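Local coordinates for possible thiamine biosynthesis enzyme (PDB 2X7Q), which is of unknown function but has the periplasmic binding protein fold of the SsuA/TauA solute-binding family and may take part in thiamine biosynthesis, at residues A[28-33]-A[92-97]; A[34-39]-A[230-235]; A[110-115]-A[170-175]; A[137-142]-A[286-291]. The protein carries 1 engineered substitution. All coordinates share one frame; numbering follows the deposited sequence. Where two conformers were deposited one is given.

Interaction 1: residues A[28-33]-A[92-97]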
loop_
_atom_site.group_PDB
_atom_site.type_symbol
_atom_site.label_atom_id
_atom_site.label_comp_id
_atom_site.label_asym_id
_atom_site.label_seq_id
_atom_site.Cartn_x
_atom_site.Cartn_y
_atom_site.Cartn_z
ATOM N N THR A 28 0.336 11.091 5.195
ATOM C CA THR A 28 0.697 12.406 5.717
ATOM C C THR A 28 0.731 13.506 4.648
ATOM O O THR A 28 0.100 14.547 4.819
ATOM C CB THR A 28 2.039 12.364 6.482
ATOM O OG1 THR A 28 1.880 11.614 7.692
ATOM C CG2 THR A 28 2.499 13.765 6.829
ATOM N N PRO A 29 1.467 13.279 3.547
ATOM C CA PRO A 29 1.551 14.293 2.489
ATOM C C PRO A 29 0.177 14.701 1.962
ATOM O O PRO A 29 -0.029 15.868 1.632
ATOM C CB PRO A 29 2.346 13.583 1.390
ATOM C CG PRO A 29 3.168 12.579 2.115
ATOM C CD PRO A 29 2.304 12.104 3.246
ATOM N N LEU A 30 -0.747 13.749 1.882
ATOM C CA LEU A 30 -2.102 14.039 1.428
ATOM C C LEU A 30 -2.777 15.050 2.347
ATOM O O LEU A 30 -3.468 15.956 1.885
ATOM C CB LEU A 30 -2.934 12.757 1.362
ATOM C CG LEU A 30 -2.468 11.674 0.389
ATOM C CD1 LEU A 30 -3.367 10.451 0.476
ATOM C CD2 LEU A 30 -2.436 12.215 -1.027
ATOM N N PHE A 31 -2.567 14.893 3.650
ATOM C CA PHE A 31 -3.169 15.782 4.636
ATOM C C PHE A 31 -2.668 17.217 4.505
ATOM O O PHE A 31 -3.462 18.155 4.442
ATOM C CB PHE A 31 -2.911 15.263 6.051
ATOM C CG PHE A 31 -3.143 16.290 7.123
ATOM C CD1 PHE A 31 -4.429 16.623 7.519
ATOM C CD2 PHE A 31 -2.072 16.922 7.734
ATOM C CE1 PHE A 31 -4.641 17.570 8.503
ATOM C CE2 PHE A 31 -2.278 17.868 8.720
ATOM C CZ PHE A 31 -3.565 18.193 9.104
ATOM N N PHE A 32 -1.349 17.382 4.474
ATOM C CA PHE A 32 -0.743 18.709 4.395
ATOM C C PHE A 32 -1.127 19.442 3.111
ATOM O O PHE A 32 -1.221 20.667 3.096
ATOM C CB PHE A 32 0.781 18.621 4.532
ATOM C CG PHE A 32 1.253 18.370 5.941
ATOM C CD1 PHE A 32 1.797 17.147 6.302
ATOM C CD2 PHE A 32 1.145 19.359 6.906
ATOM C CE1 PHE A 32 2.229 16.920 7.598
ATOM C CE2 PHE A 32 1.574 19.135 8.203
ATOM C CZ PHE A 32 2.116 17.914 8.548
ATOM N N ALA A 33 -1.344 18.689 2.038
ATOM C CA ALA A 33 -1.803 19.270 0.782
ATOM C C ALA A 33 -3.154 19.954 0.975
ATOM O O ALA A 33 -3.435 20.982 0.362
ATOM C CB ALA A 33 -1.893 18.205 -0.297
ATOM N N ASP A 92 1.014 6.625 -11.314
ATOM C CA ASP A 92 2.334 7.053 -10.866
ATOM C C ASP A 92 2.687 6.447 -9.511
ATOM O O ASP A 92 1.864 5.781 -8.885
ATOM C CB ASP A 92 2.396 8.581 -10.795
ATOM C CG ASP A 92 3.785 9.125 -11.066
ATOM O OD1 ASP A 92 3.895 10.306 -11.458
ATOM O OD2 ASP A 92 4.766 8.372 -10.899
ATOM N N THR A 93 3.918 6.681 -9.065
ATOM C CA THR A 93 4.384 6.177 -7.780
ATOM C C THR A 93 4.195 7.218 -6.681
ATOM O O THR A 93 4.570 8.379 -6.845
ATOM C CB THR A 93 5.871 5.785 -7.840
ATOM O OG1 THR A 93 6.068 4.806 -8.866
ATOM C CG2 THR A 93 6.329 5.216 -6.505
ATOM N N TYR A 94 3.614 6.796 -5.563
ATOM C CA TYR A 94 3.382 7.683 -4.429
ATOM C C TYR A 94 4.523 7.591 -3.421
ATOM O O TYR A 94 5.002 8.605 -2.910
ATOM C CB TYR A 94 2.050 7.341 -3.757
ATOM C CG TYR A 94 1.736 8.184 -2.543
ATOM C CD1 TYR A 94 1.457 9.538 -2.666
ATOM C CD2 TYR A 94 1.705 7.623 -1.272
ATOM C CE1 TYR A 94 1.165 10.313 -1.560
ATOM C CE2 TYR A 94 1.413 8.388 -0.160
ATOM C CZ TYR A 94 1.144 9.732 -0.311
ATOM O OH TYR A 94 0.852 10.498 0.791
ATOM N N VAL A 95 4.953 6.366 -3.137
ATOM C CA VAL A 95 6.084 6.138 -2.248
ATOM C C VAL A 95 7.173 5.341 -2.954
ATOM O O VAL A 95 6.926 4.251 -3.470
ATOM C CB VAL A 95 5.662 5.398 -0.970
ATOM C CG1 VAL A 95 6.884 5.040 -0.144
ATOM C CG2 VAL A 95 4.697 6.251 -0.163
ATOM N N LYS A 96 8.380 5.895 -2.972
ATOM C CA LYS A 96 9.498 5.283 -3.679
ATOM C C LYS A 96 10.174 4.191 -2.852
ATOM O O LYS A 96 10.556 3.145 -3.380
ATOM C CB LYS A 96 10.516 6.353 -4.073
ATOM C CG LYS A 96 11.672 5.835 -4.908
ATOM C CD LYS A 96 12.547 6.980 -5.380
ATOM C CE LYS A 96 11.739 7.990 -6.181
ATOM N NZ LYS A 96 12.580 9.132 -6.636
ATOM N N SER A 97 10.323 4.443 -1.555
ATOM C CA SER A 97 10.979 3.494 -0.660
ATOM C C SER A 97 10.143 2.226 -0.477
ATOM O O SER A 97 8.918 2.262 -0.584
ATOM C CB SER A 97 11.264 4.149 0.694
ATOM O OG SER A 97 10.098 4.756 1.220
#

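Interaction 2: residues A[34-39]-A[230-235]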
loop_
_atom_site.group_PDB
_atom_site.type_symbol
_atom_site.label_atom_id
_atom_site.label_comp_id
_atom_site.label_asym_id
_atom_site.label_seq_id
_atom_site.Cartn_x
_atom_site.Cartn_y
_atom_site.Cartn_z
ATOM N N GLN A 34 -3.985 19.372 1.835
ATOM C CA GLN A 34 -5.294 19.933 2.147
ATOM C C GLN A 34 -5.165 21.068 3.160
ATOM O O GLN A 34 -5.826 22.098 3.039
ATOM C CB GLN A 34 -6.227 18.845 2.690
ATOM C CG GLN A 34 -7.624 19.334 3.048
ATOM C CD GLN A 34 -8.494 18.238 3.638
ATOM O OE1 GLN A 34 -9.352 17.677 2.956
ATOM N NE2 GLN A 34 -8.277 17.931 4.910
ATOM N N GLN A 35 -4.308 20.869 4.157
ATOM C CA GLN A 35 -4.066 21.877 5.185
ATOM C C GLN A 35 -3.564 23.182 4.576
ATOM O O GLN A 35 -4.002 24.265 4.961
ATOM C CB GLN A 35 -3.054 21.363 6.212
ATOM C CG GLN A 35 -2.766 22.338 7.346
ATOM C CD GLN A 35 -1.593 21.905 8.208
ATOM O OE1 GLN A 35 -1.773 21.448 9.337
ATOM N NE2 GLN A 35 -0.385 22.045 7.675
ATOM N N GLN A 36 -2.643 23.069 3.624
ATOM C CA GLN A 36 -2.054 24.239 2.984
ATOM C C GLN A 36 -2.892 24.710 1.800
ATOM O O GLN A 36 -2.531 25.664 1.111
ATOM C CB GLN A 36 -0.620 23.943 2.540
ATOM C CG GLN A 36 0.301 23.524 3.676
ATOM C CD GLN A 36 0.436 24.594 4.742
ATOM O OE1 GLN A 36 0.359 24.307 5.936
ATOM N NE2 GLN A 36 0.637 25.834 4.315
ATOM N N GLY A 37 -4.014 24.033 1.569
ATOM C CA GLY A 37 -4.944 24.420 0.524
ATOM C C GLY A 37 -4.396 24.279 -0.883
ATOM O O GLY A 37 -4.766 25.042 -1.776
ATOM N N TYR A 38 -3.519 23.302 -1.086
ATOM C CA TYR A 38 -2.947 23.062 -2.405
ATOM C C TYR A 38 -4.000 22.564 -3.393
ATOM O O TYR A 38 -3.941 22.874 -4.582
ATOM C CB TYR A 38 -1.789 22.065 -2.326
ATOM C CG TYR A 38 -0.580 22.577 -1.579
ATOM C CD1 TYR A 38 -0.013 23.803 -1.894
ATOM C CD2 TYR A 38 0.008 21.822 -0.573
ATOM C CE1 TYR A 38 1.095 24.273 -1.216
ATOM C CE2 TYR A 38 1.117 22.280 0.110
ATOM C CZ TYR A 38 1.657 23.507 -0.215
ATOM O OH TYR A 38 2.764 23.972 0.459
ATOM N N TYR A 39 -4.958 21.786 -2.900
ATOM C CA TYR A 39 -6.013 21.250 -3.753
ATOM C C TYR A 39 -6.867 22.368 -4.348
ATOM O O TYR A 39 -7.085 22.415 -5.558
ATOM C CB TYR A 39 -6.891 20.266 -2.979
ATOM C CG TYR A 39 -6.139 19.069 -2.440
ATOM C CD1 TYR A 39 -6.071 18.825 -1.075
ATOM C CD2 TYR A 39 -5.490 18.189 -3.294
ATOM C CE1 TYR A 39 -5.388 17.734 -0.574
ATOM C CE2 TYR A 39 -4.800 17.095 -2.806
ATOM C CZ TYR A 39 -4.753 16.873 -1.443
ATOM O OH TYR A 39 -4.066 15.787 -0.954
ATOM N N ILE A 230 3.925 16.623 -0.865
ATOM C CA ILE A 230 5.117 15.847 -0.552
ATOM C C ILE A 230 6.288 16.762 -0.208
ATOM O O ILE A 230 7.032 16.501 0.736
ATOM C CB ILE A 230 5.514 14.932 -1.727
ATOM C CG1 ILE A 230 4.480 13.820 -1.913
ATOM C CG2 ILE A 230 6.894 14.342 -1.499
ATOM C CD1 ILE A 230 4.801 12.869 -3.046
ATOM N N GLN A 231 6.451 17.832 -0.979
ATOM C CA GLN A 231 7.526 18.785 -0.736
ATOM C C GLN A 231 7.364 19.449 0.628
ATOM O O GLN A 231 8.334 19.608 1.365
ATOM C CB GLN A 231 7.581 19.842 -1.843
ATOM C CG GLN A 231 8.691 20.870 -1.663
ATOM C CD GLN A 231 8.721 21.906 -2.768
ATOM O OE1 GLN A 231 7.904 21.878 -3.686
ATOM N NE2 GLN A 231 9.672 22.829 -2.685
ATOM N N TYR A 232 6.136 19.836 0.960
ATOM C CA TYR A 232 5.858 20.440 2.256
ATOM C C TYR A 232 6.249 19.483 3.375
ATOM O O TYR A 232 6.935 19.866 4.317
ATOM C CB TYR A 232 4.380 20.820 2.377
ATOM C CG TYR A 232 4.059 21.604 3.632
ATOM C CD1 TYR A 232 3.775 20.958 4.829
ATOM C CD2 TYR A 232 4.048 22.993 3.621
ATOM C CE1 TYR A 232 3.486 21.675 5.979
ATOM C CE2 TYR A 232 3.760 23.720 4.763
ATOM C CZ TYR A 232 3.481 23.055 5.937
ATOM O OH TYR A 232 3.196 23.773 7.072
ATOM N N TYR A 233 5.808 18.235 3.260
ATOM C CA TYR A 233 6.160 17.206 4.229
ATOM C C TYR A 233 7.670 17.128 4.404
ATOM O O TYR A 233 8.173 17.132 5.525
ATOM C CB TYR A 233 5.612 15.847 3.785
ATOM C CG TYR A 233 6.235 14.675 4.511
ATOM C CD1 TYR A 233 5.726 14.233 5.725
ATOM C CD2 TYR A 233 7.339 14.015 3.984
ATOM C CE1 TYR A 233 6.298 13.166 6.393
ATOM C CE2 TYR A 233 7.919 12.949 4.644
ATOM C CZ TYR A 233 7.393 12.529 5.846
ATOM O OH TYR A 233 7.963 11.469 6.505
ATOM N N ASN A 234 8.388 17.055 3.288
ATOM C CA ASN A 234 9.842 16.973 3.310
ATOM C C ASN A 234 10.493 18.143 4.037
ATOM O O ASN A 234 11.551 17.991 4.646
ATOM C CB ASN A 234 10.394 16.877 1.884
ATOM C CG ASN A 234 10.228 15.495 1.283
ATOM O OD1 ASN A 234 9.921 14.531 1.985
ATOM N ND2 ASN A 234 10.440 15.389 -0.024
ATOM N N GLU A 235 9.859 19.309 3.971
ATOM C CA GLU A 235 10.412 20.521 4.567
ATOM C C GLU A 235 9.857 20.781 5.965
ATOM O O GLU A 235 10.272 21.724 6.638
ATOM C CB GLU A 235 10.141 21.726 3.661
ATOM C CG GLU A 235 10.720 21.592 2.260
ATOM C CD GLU A 235 10.350 22.754 1.361
ATOM O OE1 GLU A 235 9.539 23.602 1.788
ATOM O OE2 GLU A 235 10.865 22.816 0.226
#

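Interaction 3: residues A[110-115]-A[170-175]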
loop_
_atom_site.group_PDB
_atom_site.type_symbol
_atom_site.label_atom_id
_atom_site.label_comp_id
_atom_site.label_asym_id
_atom_site.label_seq_id
_atom_site.Cartn_x
_atom_site.Cartn_y
_atom_site.Cartn_z
ATOM N N ASP A 110 5.902 -21.131 22.624
ATOM C CA ASP A 110 7.075 -21.998 22.597
ATOM C C ASP A 110 7.197 -22.726 21.263
ATOM O O ASP A 110 8.281 -23.169 20.885
ATOM C CB ASP A 110 7.020 -23.015 23.739
ATOM C CG ASP A 110 7.276 -22.389 25.094
ATOM O OD1 ASP A 110 7.510 -21.164 25.152
ATOM O OD2 ASP A 110 7.247 -23.126 26.101
ATOM N N ASP A 111 6.082 -22.844 20.553
ATOM C CA ASP A 111 6.047 -23.584 19.297
ATOM C C ASP A 111 6.459 -22.735 18.096
ATOM O O ASP A 111 6.722 -23.264 17.016
ATOM C CB ASP A 111 4.657 -24.182 19.069
ATOM C CG ASP A 111 3.563 -23.130 19.034
ATOM O OD1 ASP A 111 3.734 -22.061 19.661
ATOM O OD2 ASP A 111 2.524 -23.379 18.386
ATOM N N VAL A 112 6.521 -21.421 18.287
ATOM C CA VAL A 112 6.882 -20.514 17.202
ATOM C C VAL A 112 7.970 -19.533 17.624
ATOM O O VAL A 112 7.711 -18.584 18.364
ATOM C CB VAL A 112 5.658 -19.725 16.696
ATOM C CG1 VAL A 112 6.061 -18.786 15.568
ATOM C CG2 VAL A 112 4.565 -20.679 16.239
ATOM N N THR A 113 9.188 -19.769 17.144
ATOM C CA THR A 113 10.319 -18.892 17.434
ATOM C C THR A 113 11.015 -18.448 16.149
ATOM O O THR A 113 11.566 -17.349 16.077
ATOM C CB THR A 113 11.347 -19.582 18.353
ATOM O OG1 THR A 113 11.957 -20.676 17.657
ATOM C CG2 THR A 113 10.673 -20.100 19.613
ATOM N N ASP A 114 10.987 -19.313 15.139
ATOM C CA ASP A 114 11.602 -19.020 13.849
ATOM C C ASP A 114 10.561 -18.999 12.732
ATOM O O ASP A 114 9.538 -19.680 12.813
ATOM C CB ASP A 114 12.696 -20.044 13.534
ATOM C CG ASP A 114 13.369 -19.787 12.197
ATOM O OD1 ASP A 114 14.130 -18.804 12.089
ATOM O OD2 ASP A 114 13.141 -20.571 11.255
ATOM N N ALA A 115 10.831 -18.216 11.692
ATOM C CA ALA A 115 9.899 -18.046 10.583
ATOM C C ALA A 115 9.637 -19.348 9.833
ATOM O O ALA A 115 8.565 -19.536 9.260
ATOM C CB ALA A 115 10.411 -16.975 9.625
ATOM N N GLY A 170 -7.028 -19.778 15.717
ATOM C CA GLY A 170 -5.627 -19.612 16.055
ATOM C C GLY A 170 -4.721 -19.535 14.843
ATOM O O GLY A 170 -5.044 -20.062 13.779
ATOM N N SER A 171 -3.579 -18.873 15.008
ATOM C CA SER A 171 -2.592 -18.757 13.940
ATOM C C SER A 171 -1.182 -18.826 14.516
ATOM O O SER A 171 -0.976 -18.584 15.706
ATOM C CB SER A 171 -2.781 -17.448 13.170
ATOM O OG SER A 171 -4.049 -17.401 12.540
ATOM N N ASP A 172 -0.214 -19.165 13.671
ATOM C CA ASP A 172 1.176 -19.219 14.099
ATOM C C ASP A 172 1.841 -17.854 13.970
ATOM O O ASP A 172 2.685 -17.482 14.788
ATOM C CB ASP A 172 1.952 -20.267 13.296
ATOM C CG ASP A 172 1.551 -21.686 13.644
ATOM O OD1 ASP A 172 0.958 -21.890 14.721
ATOM O OD2 ASP A 172 1.833 -22.597 12.838
ATOM N N ALA A 173 1.449 -17.107 12.942
ATOM C CA ALA A 173 2.019 -15.787 12.700
ATOM C C ALA A 173 1.236 -15.006 11.648
ATOM O O ALA A 173 0.470 -15.579 10.874
ATOM C CB ALA A 173 3.477 -15.904 12.287
ATOM N N PHE A 174 1.436 -13.691 11.637
ATOM C CA PHE A 174 0.841 -12.820 10.631
ATOM C C PHE A 174 1.848 -11.740 10.253
ATOM O O PHE A 174 2.827 -11.522 10.965
ATOM C CB PHE A 174 -0.453 -12.191 11.156
ATOM C CG PHE A 174 -0.239 -11.185 12.254
ATOM C CD1 PHE A 174 -0.169 -11.588 13.578
ATOM C CD2 PHE A 174 -0.119 -9.835 11.963
ATOM C CE1 PHE A 174 0.023 -10.665 14.590
ATOM C CE2 PHE A 174 0.072 -8.909 12.969
ATOM C CZ PHE A 174 0.145 -9.324 14.283
HETATM N N MSE A 175 1.612 -11.066 9.134
HETATM C CA MSE A 175 2.527 -10.030 8.674
HETATM C C MSE A 175 1.831 -8.672 8.603
HETATM O O MSE A 175 0.720 -8.554 8.078
HETATM C CB MSE A 175 3.119 -10.404 7.314
HETATM C CG MSE A 175 3.848 -11.730 7.307
HETATM SE SE MSE A 175 4.573 -12.197 5.569
HETATM C CE MSE A 175 5.685 -10.634 5.280
HETATM O O HOH W 1 2.656 -23.954 15.648
#

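Interaction 4: residues A[137-142]-A[286-291]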
loop_
_atom_site.group_PDB
_atom_site.type_symbol
_atom_site.label_atom_id
_atom_site.label_comp_id
_atom_site.label_asym_id
_atom_site.label_seq_id
_atom_site.Cartn_x
_atom_site.Cartn_y
_atom_site.Cartn_z
ATOM N N LEU A 137 7.899 -14.220 1.436
ATOM C CA LEU A 137 8.705 -14.623 2.582
ATOM C C LEU A 137 9.066 -16.102 2.515
ATOM O O LEU A 137 10.215 -16.477 2.732
ATOM C CB LEU A 137 7.958 -14.329 3.883
ATOM C CG LEU A 137 8.663 -14.776 5.163
ATOM C CD1 LEU A 137 10.007 -14.075 5.301
ATOM C CD2 LEU A 137 7.792 -14.522 6.381
ATOM N N ALA A 138 8.077 -16.935 2.209
ATOM C CA ALA A 138 8.290 -18.369 2.087
ATOM C C ALA A 138 9.378 -18.699 1.062
ATOM O O ALA A 138 10.205 -19.575 1.296
ATOM C CB ALA A 138 6.979 -19.072 1.731
ATOM N N HIS A 139 9.370 -18.008 -0.075
ATOM C CA HIS A 139 10.358 -18.256 -1.126
ATOM C C HIS A 139 11.772 -17.879 -0.685
ATOM O O HIS A 139 12.731 -18.577 -1.003
ATOM C CB HIS A 139 9.977 -17.523 -2.418
ATOM C CG HIS A 139 10.902 -17.777 -3.562
ATOM N ND1 HIS A 139 10.822 -18.911 -4.358
ATOM C CD2 HIS A 139 11.924 -17.050 -4.071
ATOM C CE1 HIS A 139 11.750 -18.864 -5.285
ATOM N NE2 HIS A 139 12.439 -17.739 -5.137
ATOM N N GLN A 140 11.895 -16.781 0.057
ATOM C CA GLN A 140 13.190 -16.328 0.551
ATOM C C GLN A 140 13.713 -17.243 1.653
ATOM O O GLN A 140 14.919 -17.380 1.839
ATOM C CB GLN A 140 13.084 -14.895 1.070
ATOM C CG GLN A 140 14.377 -14.340 1.628
ATOM C CD GLN A 140 14.179 -13.015 2.327
ATOM O OE1 GLN A 140 13.845 -12.014 1.697
ATOM N NE2 GLN A 140 14.388 -13.001 3.639
ATOM N N LEU A 141 12.793 -17.867 2.384
ATOM C CA LEU A 141 13.149 -18.768 3.475
ATOM C C LEU A 141 13.615 -20.121 2.955
ATOM O O LEU A 141 14.317 -20.853 3.651
ATOM C CB LEU A 141 11.962 -18.949 4.424
ATOM C CG LEU A 141 11.956 -18.080 5.682
ATOM C CD1 LEU A 141 12.649 -16.755 5.427
ATOM C CD2 LEU A 141 10.532 -17.857 6.167
ATOM N N GLY A 142 13.230 -20.444 1.724
ATOM C CA GLY A 142 13.606 -21.707 1.117
ATOM C C GLY A 142 12.596 -22.800 1.398
ATOM O O GLY A 142 12.801 -23.959 1.037
ATOM N N LEU A 286 6.489 -11.936 -7.655
ATOM C CA LEU A 286 5.221 -12.625 -7.434
ATOM C C LEU A 286 5.136 -13.919 -8.239
ATOM O O LEU A 286 4.737 -14.960 -7.717
ATOM C CB LEU A 286 4.043 -11.712 -7.778
ATOM C CG LEU A 286 3.912 -10.436 -6.945
ATOM C CD1 LEU A 286 2.685 -9.636 -7.369
ATOM C CD2 LEU A 286 3.855 -10.764 -5.466
ATOM N N LYS A 287 5.517 -13.843 -9.510
ATOM C CA LYS A 287 5.526 -15.013 -10.380
ATOM C C LYS A 287 6.420 -16.106 -9.808
ATOM O O LYS A 287 6.047 -17.281 -9.783
ATOM C CB LYS A 287 6.002 -14.629 -11.783
ATOM C CG LYS A 287 6.110 -15.792 -12.757
ATOM C CD LYS A 287 4.752 -16.386 -13.069
ATOM C CE LYS A 287 4.863 -17.521 -14.077
ATOM N NZ LYS A 287 3.526 -18.113 -14.399
ATOM N N LEU A 288 7.600 -15.706 -9.348
ATOM C CA LEU A 288 8.573 -16.644 -8.803
ATOM C C LEU A 288 8.132 -17.176 -7.442
ATOM O O LEU A 288 8.527 -18.267 -7.034
ATOM C CB LEU A 288 9.943 -15.972 -8.684
ATOM C CG LEU A 288 11.154 -16.876 -8.447
ATOM C CD1 LEU A 288 11.334 -17.842 -9.607
ATOM C CD2 LEU A 288 12.409 -16.038 -8.248
ATOM N N ALA A 289 7.306 -16.399 -6.747
ATOM C CA ALA A 289 6.836 -16.771 -5.417
ATOM C C ALA A 289 5.587 -17.648 -5.475
ATOM O O ALA A 289 5.191 -18.241 -4.471
ATOM C CB ALA A 289 6.579 -15.531 -4.576
ATOM N N GLY A 290 4.966 -17.717 -6.648
ATOM C CA GLY A 290 3.797 -18.556 -6.839
ATOM C C GLY A 290 2.478 -17.823 -6.704
ATOM O O GLY A 290 1.411 -18.416 -6.863
ATOM N N VAL A 291 2.545 -16.529 -6.409
ATOM C CA VAL A 291 1.341 -15.717 -6.269
ATOM C C VAL A 291 0.607 -15.595 -7.600
ATOM O O VAL A 291 -0.618 -15.709 -7.657
ATOM C CB VAL A 291 1.664 -14.308 -5.734
ATOM C CG1 VAL A 291 0.406 -13.455 -5.678
ATOM C CG2 VAL A 291 2.310 -14.399 -4.359
#

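Interaction 1: residues A[28-33]-A[92-97]
Pro29, in the first turn of helix 28-35, and Tyr94, where strand 88-95 turns a corner, are the closest backbone points of the two segments, with Pro29 CA 9.7 Å from Tyr94 CA. The Tyr94 side chain spans that gap: its CG stands anti to the backbone N (chi1 178°), which sends the ring out from the strand toward the helix. Its phenol oxygen comes up against the pyrrolidine ring of Pro29, with Tyr94 OH 3.3 Å from Pro29 CD and similarly near CB and CG. At this hydroxyl end Pro29 CG also lies 4.3 Å from Tyr94 CZ. Leu30 closes in alongside, its CG 3.5 Å from the same Tyr94 OH. Further along the ring, Leu30 CD2 lies 4.1 Å from Tyr94 CE1. The helix and the strand belong to the lobe whose five-stranded mixed sheet runs in the order 46-50, 17-21, 69-73, 203-208, 88-95. This 2-1-3-n-4 arrangement, with one strand returning from later in the chain, is that of type II periplasmic binding proteins; here the helix meets one of the sheet's two outermost strands, 88-95, through the tyrosine at its corner. Although the nearest helix atoms to Tyr94 OH are carbons, the buried hydroxyl is satisfied by a hydrogen bond to the carbonyl O of Phe26, which ties the ring's far end to the chain entering helix 28-35. Phe264 meets the Tyr94 ring edge-to-face, and Val226 of helix 216-235 touches both Leu30 and Tyr94.

Interaction 2: residues A[34-39]-A[230-235]
Gln36 lies flat on Tyr232, and this stack is the tight part of the contact. The glutamine is bent at chi2 (-61°), which folds its amide back over the phenol ring with the two planes only 15° apart. Gln36 CD sits 3.4 Å from Tyr232 CE2, and Gln36 CG makes a CH-pi contact 3.8 Å from the ring centroid, over the face. The amide oxygen reaches the phenol end of the ring, where Gln36 OE1 comes within 3.1 Å of Tyr232 OH, a hydroxyl whose hydrogen-bond partner is Glu239. Tyr38 comes in from another direction, roughly at a right angle: its OH lies 3.6 Å from Tyr232 CD2, while Tyr232 CB lies at the edge of the Tyr38 ring.

Toward solvent the packing thins. Exposed Gln35 comes no nearer than 4.0 Å, from its NE2 to Tyr232 OH, with its amide turned almost perpendicular to the ring. Gly37, between Gln36 and Tyr38 in the chain, ends helix 28-35 in a Schellman motif.

Gln35 NE2 also donates to a lone pair of Gln36 OE1 at 2.9 Å, in the carbonyl plane; the bond is bent (135°) and tilted from the donor amide, yet helps fix the rotation of the stacked amide. The join between the turn that follows helix 28-35 and helix 216-235 thus rests on amide-aromatic stacking and dispersion, steered by a hydrogen bond between neighbouring glutamines.

Interaction 3: residues A[110-115]-A[170-175]
Val112 spreads its two methyls over Asp172, CG2 resting 4.0 Å from Asp172 CB and CG1 lying 3.7 Å from the carbonyl O of Asp172. With CG1 anti to the backbone N (chi1 180°), that methyl faces the carbonyl, while CG2 touches both the side chain and the carbonyl. Beside this packing two carboxylates approach each other, Asp111 OD2 standing 4.3 Å from Asp172 OD1. A water sits between them, 2.8 Å from Asp111 OD2 and also 2.8 Å from Asp172 OD1. Arg109 forms salt bridges with both acids, and Arg120 forms another with Asp172 OD1, so the like charges are probably well compensated. The second carboxylate oxygen of Asp172 accepts from Lys119 N, which leaves this buried side chain held at both oxygens.

The contact lies at the entry to strand 173-177, the middle strand of the second lobe's sheet, which bonds through Ala173 to strand 120-123 and through Phe174 to strand 100-106. Segment 110-115 is part of the loop linking those two flanking strands; Val112 packs on Thr105 of one and on Leu118 just ahead of the other, while Ala115 reaches Leu141 of helix 129-141.

Interaction 4: residues A[137-142]-A[286-291]
One face of the His139 imidazole is packed by Leu288, whose C, O, CG and CD2 all lie on that same side of the ring: Leu288 O sits under His139 ND1, 3.6 Å from it, and the branch passes under the NE2 end. There Leu288 CD2 is 3.5 Å from His139 NE2, and Leu288 CG is 3.8 Å from His139 CE1. The histidine gets there by setting its CG anti to the backbone N (chi1 -177°), which projects the ring across to the neighbouring helix; the two side chains meet at about a right angle. Closer to the backbones, His139 CB and Ala289 CB are 4.5 Å apart, and the two segments come nearest here, His139 CA lying 5.7 Å from Ala289 CA.

Both partners are helix ends. Gly142 closes helix 129-141 and Gly290 closes helix 275-289, each with positive phi in a Schellman motif. Nearby, Leu286 packs on Val132, and Val291, just past its helix, on Phe135, both of helix 129-141. A histidine laid on a leucine and its carbonyl, with neither hydrogen bond nor salt bridge between the segments, implies a surface junction held by shape and van der Waals contact.

The four contacts fall into two pairs on opposite sides of the chain's centre, broadly matching the two lobes of the binding-protein fold. Interactions 1 and 2, centres 10 Å apart, share helix 28-35 and touch where Phe32 meets Tyr232 and Leu30 O meets Tyr39 OH. Interactions 3 and 4, centres 18 Å apart, meet through Ala115 with Leu141 and Met175 (selenomethionine) with Leu137. Between the pairs the centres lie 28 to 41 Å apart. Interaction 1 closes before interaction 3 opens, whereas interaction 2 encloses interaction 3 and alternates with interaction 4. The chain thus builds the first lobe, crosses to the second, returns with strand 203-208 and helix 216-235, and later brings helix 275-289 back against helix 129-141.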